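Long-range contacts in amine Dehydrogenase (Pseudomonas putida, PDB 1JMX), which carries two hemes c and probably transfers electrons as the alpha subunit of a quinohemoprotein amine dehydrogenase: residues Leu191-Val196 and Tyr218-Pro223; Asp270-Asp275 and Gln390-Ala395. All blocks are in the same frame, centred on the assembly; numbering follows the deposited sequence.

Contact 1. Residues Leu191-Val196 and Tyr218-Pro223; sequences LAKGDV and YADGTP
The carbonyl oxygen of Asp195 is the best-held polar atom here, gripped twice from Tyr218-Pro223. Ala219 N donates a hydrogen bond to Asp195 O at 2.9 Å (146° at the hydrogen), coming from above the carbonyl plane, and Tyr218 CA adds a CH...O contact to the same oxygen at 3.0 Å. Val196 and Tyr218 form an antiparallel non-hydrogen-bonded pair, their side chains side by side. The tyrosine ring is covered on both faces. Val196 CG2, anti to its backbone N, makes a CH-pi contact 4.0 Å from the Tyr218 centroid. Over the opposite face, Lys193 bends at chi2 (59°) and chi4 (-57°) so that NZ sits 3.6 Å from that centroid, a cation-pi contact, while Gly194 O lies in plane at the ring edge. The lysine tip also meets Thr222, with NZ 3.1 Å from CG2. The type I turn from Tyr218 to Gly221 links barrel strands 209-218 and 223-233, and strand 194-204 begins at a classic beta bulge. Asp220 OD1 stays 4.5 Å from Lys193 NZ, beyond a salt bridge, so across this contact the ammonium probably relies more on the aromatic face than on a carboxylate.

Contact 2. Residues Asp270-Asp275 and Gln390-Ala395; sequences DERGLD and QGRFEA
Gln390 opens the contact with its backbone. Its N-H bonds Glu271 OE1 at 3.0 Å, meeting that oxygen from above the carboxylate plane. The same OE1 turns its syn lone pair to Arg272, whose NE lies 3.0 Å away in a nearly straight salt-bridge bond (174°), so two donors grip one oxygen. Getting there costs Glu271 a nearly eclipsed first torsion, chi1 -3°, and a bend at chi2. The Gln390 side chain, extended beyond CG, crosses Arg272 at about a right angle and lays its amide on the guanidinium. The two planes are 11° apart, with Gln390 CD 3.4 Å above the Arg272 guanidinium plane and offset toward its rim. An alanine in place of Arg272 would remove both this stacked face and the ion-pair partner of Glu271, and would probably leave the Gln390 amide and the carboxylate less firmly oriented. Beyond Gly391, Arg392 runs extended back toward the corner, resting CD 3.4 Å from Glu271 O. Its NE gives Gln390 OE1 a weak hydrogen bond of 2.8 Å, and NH2 adds another weak one. These weak bonds probably help to orient the amide from its oxygen end. The NE atoms of Arg392 and Arg272, which bear like charges, stay 5.0 Å apart. Phe393 packs instead on Pro372 of strand 367-378 and Trp416 of strand 406-420. The contact therefore joins the corner of barrel strand 269-280, paired with strand 259-266, to the start of strand 391-400 in the domain IV sheet.

How the contacts relate
From the N terminus the chain first builds the helical heme-binding region, then enters the eight-stranded barrel, where contact 1 closes a short, strand-rich loop between the second strand and the turn leading into the fourth. Contact 2 opens only later, on the eighth strand, and closes in domain IV after a detour through the whole of domain III. The two are in series, neither nesting nor crossing. They meet in space: Ala192 N reaches Glu394 OE1 at 2.9 Å and Leu191 O reaches Arg392 NH1 at 3.2 Å, both probable hydrogen bonds. Leu274, from segment 270-275 of contact 2, packs against Val196 and Tyr218. A local contact within the barrel and a long-range interdomain junction thus lie side by side.

Contact 1. Residues Leu191-Val196 and Tyr218-Pro223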
loop_
_atom_site.group_PDB
_atom_site.type_symbol
_atom_site.label_atom_id
_atom_site.label_comp_id
_atom_site.label_asym_id
_atom_site.label_seq_id
_atom_site.Cartn_x
_atom_site.Cartn_y
_atom_site.Cartn_z
ATOM N N LEU A 191 14.314 17.097 11.170
ATOM C CA LEU A 191 13.945 17.841 9.966
ATOM C C LEU A 191 12.917 18.911 10.315
ATOM O O LEU A 191 11.968 18.653 11.053
ATOM C CB LEU A 191 13.363 16.877 8.931
ATOM C CG LEU A 191 14.005 16.725 7.553
ATOM C CD1 LEU A 191 15.522 16.673 7.616
ATOM C CD2 LEU A 191 13.461 15.449 6.948
ATOM N N ALA A 192 13.144 20.123 9.825
ATOM C CA ALA A 192 12.256 21.254 10.070
ATOM C C ALA A 192 12.215 21.746 11.520
ATOM O O ALA A 192 11.387 22.596 11.865
ATOM C CB ALA A 192 10.851 20.949 9.570
ATOM N N LYS A 193 13.087 21.206 12.368
ATOM C CA LYS A 193 13.150 21.635 13.766
ATOM C C LYS A 193 14.567 22.074 14.141
ATOM O O LYS A 193 14.763 23.121 14.760
ATOM C CB LYS A 193 12.656 20.540 14.708
ATOM C CG LYS A 193 12.811 20.890 16.187
ATOM C CD LYS A 193 12.063 22.157 16.544
ATOM C CE LYS A 193 12.276 22.542 17.990
ATOM N NZ LYS A 193 11.866 21.444 18.893
ATOM N N GLY A 194 15.555 21.269 13.771
ATOM C CA GLY A 194 16.926 21.633 14.052
ATOM C C GLY A 194 17.744 20.635 14.834
ATOM O O GLY A 194 17.268 19.560 15.199
ATOM N N ASP A 195 18.984 21.034 15.111
ATOM C CA ASP A 195 19.938 20.220 15.845
ATOM C C ASP A 195 19.530 19.968 17.281
ATOM O O ASP A 195 18.753 20.714 17.861
ATOM C CB ASP A 195 21.326 20.863 15.808
ATOM C CG ASP A 195 21.985 20.760 14.447
ATOM O OD1 ASP A 195 22.751 21.675 14.073
ATOM O OD2 ASP A 195 21.752 19.754 13.744
ATOM N N VAL A 196 20.055 18.884 17.831
ATOM C CA VAL A 196 19.779 18.481 19.196
ATOM C C VAL A 196 21.065 17.847 19.723
ATOM O O VAL A 196 21.842 17.269 18.960
ATOM C CB VAL A 196 18.594 17.462 19.255
ATOM C CG1 VAL A 196 19.013 16.110 18.737
ATOM C CG2 VAL A 196 18.050 17.348 20.660
ATOM N N TYR A 218 17.575 21.452 21.963
ATOM C CA TYR A 218 17.742 21.698 20.539
ATOM C C TYR A 218 18.575 22.960 20.412
ATOM O O TYR A 218 18.771 23.680 21.396
ATOM C CB TYR A 218 16.392 21.902 19.863
ATOM C CG TYR A 218 15.603 20.630 19.661
ATOM C CD1 TYR A 218 15.676 19.930 18.457
ATOM C CD2 TYR A 218 14.749 20.150 20.652
ATOM C CE1 TYR A 218 14.916 18.789 18.240
ATOM C CE2 TYR A 218 13.980 19.012 20.446
ATOM C CZ TYR A 218 14.069 18.336 19.238
ATOM O OH TYR A 218 13.311 17.203 19.027
ATOM N N ALA A 219 19.069 23.223 19.207
ATOM C CA ALA A 219 19.884 24.402 18.963
ATOM C C ALA A 219 19.101 25.693 19.206
ATOM O O ALA A 219 19.697 26.726 19.531
ATOM C CB ALA A 219 20.436 24.374 17.551
ATOM N N ASP A 220 17.773 25.623 19.098
ATOM C CA ASP A 220 16.925 26.800 19.300
ATOM C C ASP A 220 16.526 27.066 20.762
ATOM O O ASP A 220 15.729 27.970 21.044
ATOM C CB ASP A 220 15.669 26.710 18.424
ATOM C CG ASP A 220 14.706 25.638 18.885
ATOM O OD1 ASP A 220 13.569 25.591 18.366
ATOM O OD2 ASP A 220 15.084 24.842 19.766
ATOM N N GLY A 221 17.037 26.254 21.682
ATOM C CA GLY A 221 16.725 26.451 23.090
ATOM C C GLY A 221 15.586 25.633 23.678
ATOM O O GLY A 221 15.378 25.669 24.897
ATOM N N THR A 222 14.810 24.953 22.833
ATOM C CA THR A 222 13.712 24.124 23.325
ATOM C C THR A 222 14.363 22.890 23.986
ATOM O O THR A 222 15.293 22.293 23.442
ATOM C CB THR A 222 12.714 23.743 22.176
ATOM O OG1 THR A 222 11.651 22.921 22.679
ATOM C CG2 THR A 222 13.396 22.983 21.122
ATOM N N PRO A 223 13.930 22.545 25.212
ATOM C CA PRO A 223 14.467 21.407 25.961
ATOM C C PRO A 223 14.253 20.027 25.349
ATOM O O PRO A 223 13.289 19.791 24.619
ATOM C CB PRO A 223 13.738 21.516 27.305
ATOM C CG PRO A 223 13.425 22.966 27.416
ATOM C CD PRO A 223 12.948 23.272 26.030
#

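Contact 2. Residues Asp270-Asp275 and Gln390-Ala395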
loop_
_atom_site.group_PDB
_atom_site.type_symbol
_atom_site.label_atom_id
_atom_site.label_comp_id
_atom_site.label_asym_id
_atom_site.label_seq_id
_atom_site.Cartn_x
_atom_site.Cartn_y
_atom_site.Cartn_z
ATOM N N ASP A 270 5.682 8.617 12.804
ATOM C CA ASP A 270 7.051 8.331 12.409
ATOM C C ASP A 270 7.733 9.268 11.426
ATOM O O ASP A 270 8.897 9.067 11.110
ATOM C CB ASP A 270 7.249 6.863 12.026
ATOM C CG ASP A 270 6.177 6.343 11.120
ATOM O OD1 ASP A 270 5.432 5.448 11.565
ATOM O OD2 ASP A 270 6.098 6.812 9.968
ATOM N N GLU A 271 7.018 10.278 10.937
ATOM C CA GLU A 271 7.627 11.270 10.045
ATOM C C GLU A 271 8.236 12.340 10.941
ATOM O O GLU A 271 9.018 13.169 10.496
ATOM C CB GLU A 271 6.615 11.957 9.105
ATOM C CG GLU A 271 5.173 11.485 9.154
ATOM C CD GLU A 271 4.397 11.987 10.355
ATOM O OE1 GLU A 271 4.074 13.190 10.428
ATOM O OE2 GLU A 271 4.075 11.151 11.212
ATOM N N ARG A 272 7.826 12.338 12.203
ATOM C CA ARG A 272 8.312 13.302 13.175
ATOM C C ARG A 272 9.384 12.639 14.024
ATOM O O ARG A 272 9.095 11.994 15.032
ATOM C CB ARG A 272 7.142 13.788 14.022
ATOM C CG ARG A 272 5.953 14.132 13.156
ATOM C CD ARG A 272 4.733 14.495 13.939
ATOM N NE ARG A 272 3.552 14.380 13.095
ATOM C CZ ARG A 272 2.323 14.718 13.463
ATOM N NH1 ARG A 272 2.097 15.208 14.674
ATOM N NH2 ARG A 272 1.312 14.517 12.634
ATOM N N GLY A 273 10.625 12.774 13.579
ATOM C CA GLY A 273 11.727 12.178 14.293
ATOM C C GLY A 273 13.027 12.909 14.066
ATOM O O GLY A 273 13.073 13.944 13.401
ATOM N N LEU A 274 14.094 12.358 14.617
ATOM C CA LEU A 274 15.406 12.952 14.486
ATOM C C LEU A 274 16.465 11.879 14.277
ATOM O O LEU A 274 16.330 10.757 14.755
ATOM C CB LEU A 274 15.740 13.784 15.740
ATOM C CG LEU A 274 15.600 13.118 17.112
ATOM C CD1 LEU A 274 16.811 13.391 17.950
ATOM C CD2 LEU A 274 14.348 13.584 17.814
ATOM N N ASP A 275 17.480 12.206 13.485
ATOM C CA ASP A 275 18.585 11.285 13.266
ATOM C C ASP A 275 19.303 11.270 14.593
ATOM O O ASP A 275 19.363 12.285 15.282
ATOM C CB ASP A 275 19.498 11.783 12.152
ATOM C CG ASP A 275 18.866 11.632 10.789
ATOM O OD1 ASP A 275 17.903 10.847 10.667
ATOM O OD2 ASP A 275 19.327 12.291 9.835
ATOM N N GLN A 390 2.601 14.539 8.231
ATOM C CA GLN A 390 3.181 15.800 7.791
ATOM C C GLN A 390 4.318 15.676 6.790
ATOM O O GLN A 390 5.010 14.657 6.711
ATOM C CB GLN A 390 3.768 16.558 8.983
ATOM C CG GLN A 390 2.839 16.893 10.115
ATOM C CD GLN A 390 3.605 17.401 11.328
ATOM O OE1 GLN A 390 4.802 17.149 11.475
ATOM N NE2 GLN A 390 2.914 18.119 12.200
ATOM N N GLY A 391 4.503 16.751 6.036
ATOM C CA GLY A 391 5.619 16.843 5.120
ATOM C C GLY A 391 6.572 17.705 5.942
ATOM O O GLY A 391 6.147 18.699 6.533
ATOM N N ARG A 392 7.825 17.292 6.085
ATOM C CA ARG A 392 8.787 18.080 6.858
ATOM C C ARG A 392 9.988 18.317 5.980
ATOM O O ARG A 392 10.615 17.369 5.507
ATOM C CB ARG A 392 9.165 17.358 8.142
ATOM C CG ARG A 392 8.030 17.306 9.136
ATOM C CD ARG A 392 8.447 16.566 10.374
ATOM N NE ARG A 392 7.599 16.939 11.494
ATOM C CZ ARG A 392 7.899 17.894 12.363
ATOM N NH1 ARG A 392 9.036 18.572 12.248
ATOM N NH2 ARG A 392 7.046 18.190 13.329
ATOM N N PHE A 393 10.316 19.584 5.761
ATOM C CA PHE A 393 11.398 19.899 4.853
ATOM C C PHE A 393 12.524 20.744 5.385
ATOM O O PHE A 393 12.388 21.442 6.383
ATOM C CB PHE A 393 10.828 20.547 3.594
ATOM C CG PHE A 393 9.674 19.803 3.010
ATOM C CD1 PHE A 393 8.370 20.132 3.368
ATOM C CD2 PHE A 393 9.884 18.757 2.127
ATOM C CE1 PHE A 393 7.288 19.422 2.853
ATOM C CE2 PHE A 393 8.811 18.041 1.607
ATOM C CZ PHE A 393 7.511 18.374 1.971
ATOM N N GLU A 394 13.626 20.707 4.651
ATOM C CA GLU A 394 14.817 21.453 4.988
ATOM C C GLU A 394 15.411 21.970 3.663
ATOM O O GLU A 394 15.224 21.353 2.614
ATOM C CB GLU A 394 15.789 20.513 5.695
ATOM C CG GLU A 394 16.716 21.178 6.660
ATOM C CD GLU A 394 16.103 21.437 8.017
ATOM O OE1 GLU A 394 15.804 20.464 8.740
ATOM O OE2 GLU A 394 15.965 22.618 8.384
ATOM N N ALA A 395 16.045 23.139 3.694
ATOM C CA ALA A 395 16.657 23.702 2.487
ATOM C C ALA A 395 18.166 23.530 2.567
ATOM O O ALA A 395 18.825 24.141 3.404
ATOM C CB ALA A 395 16.296 25.167 2.336
#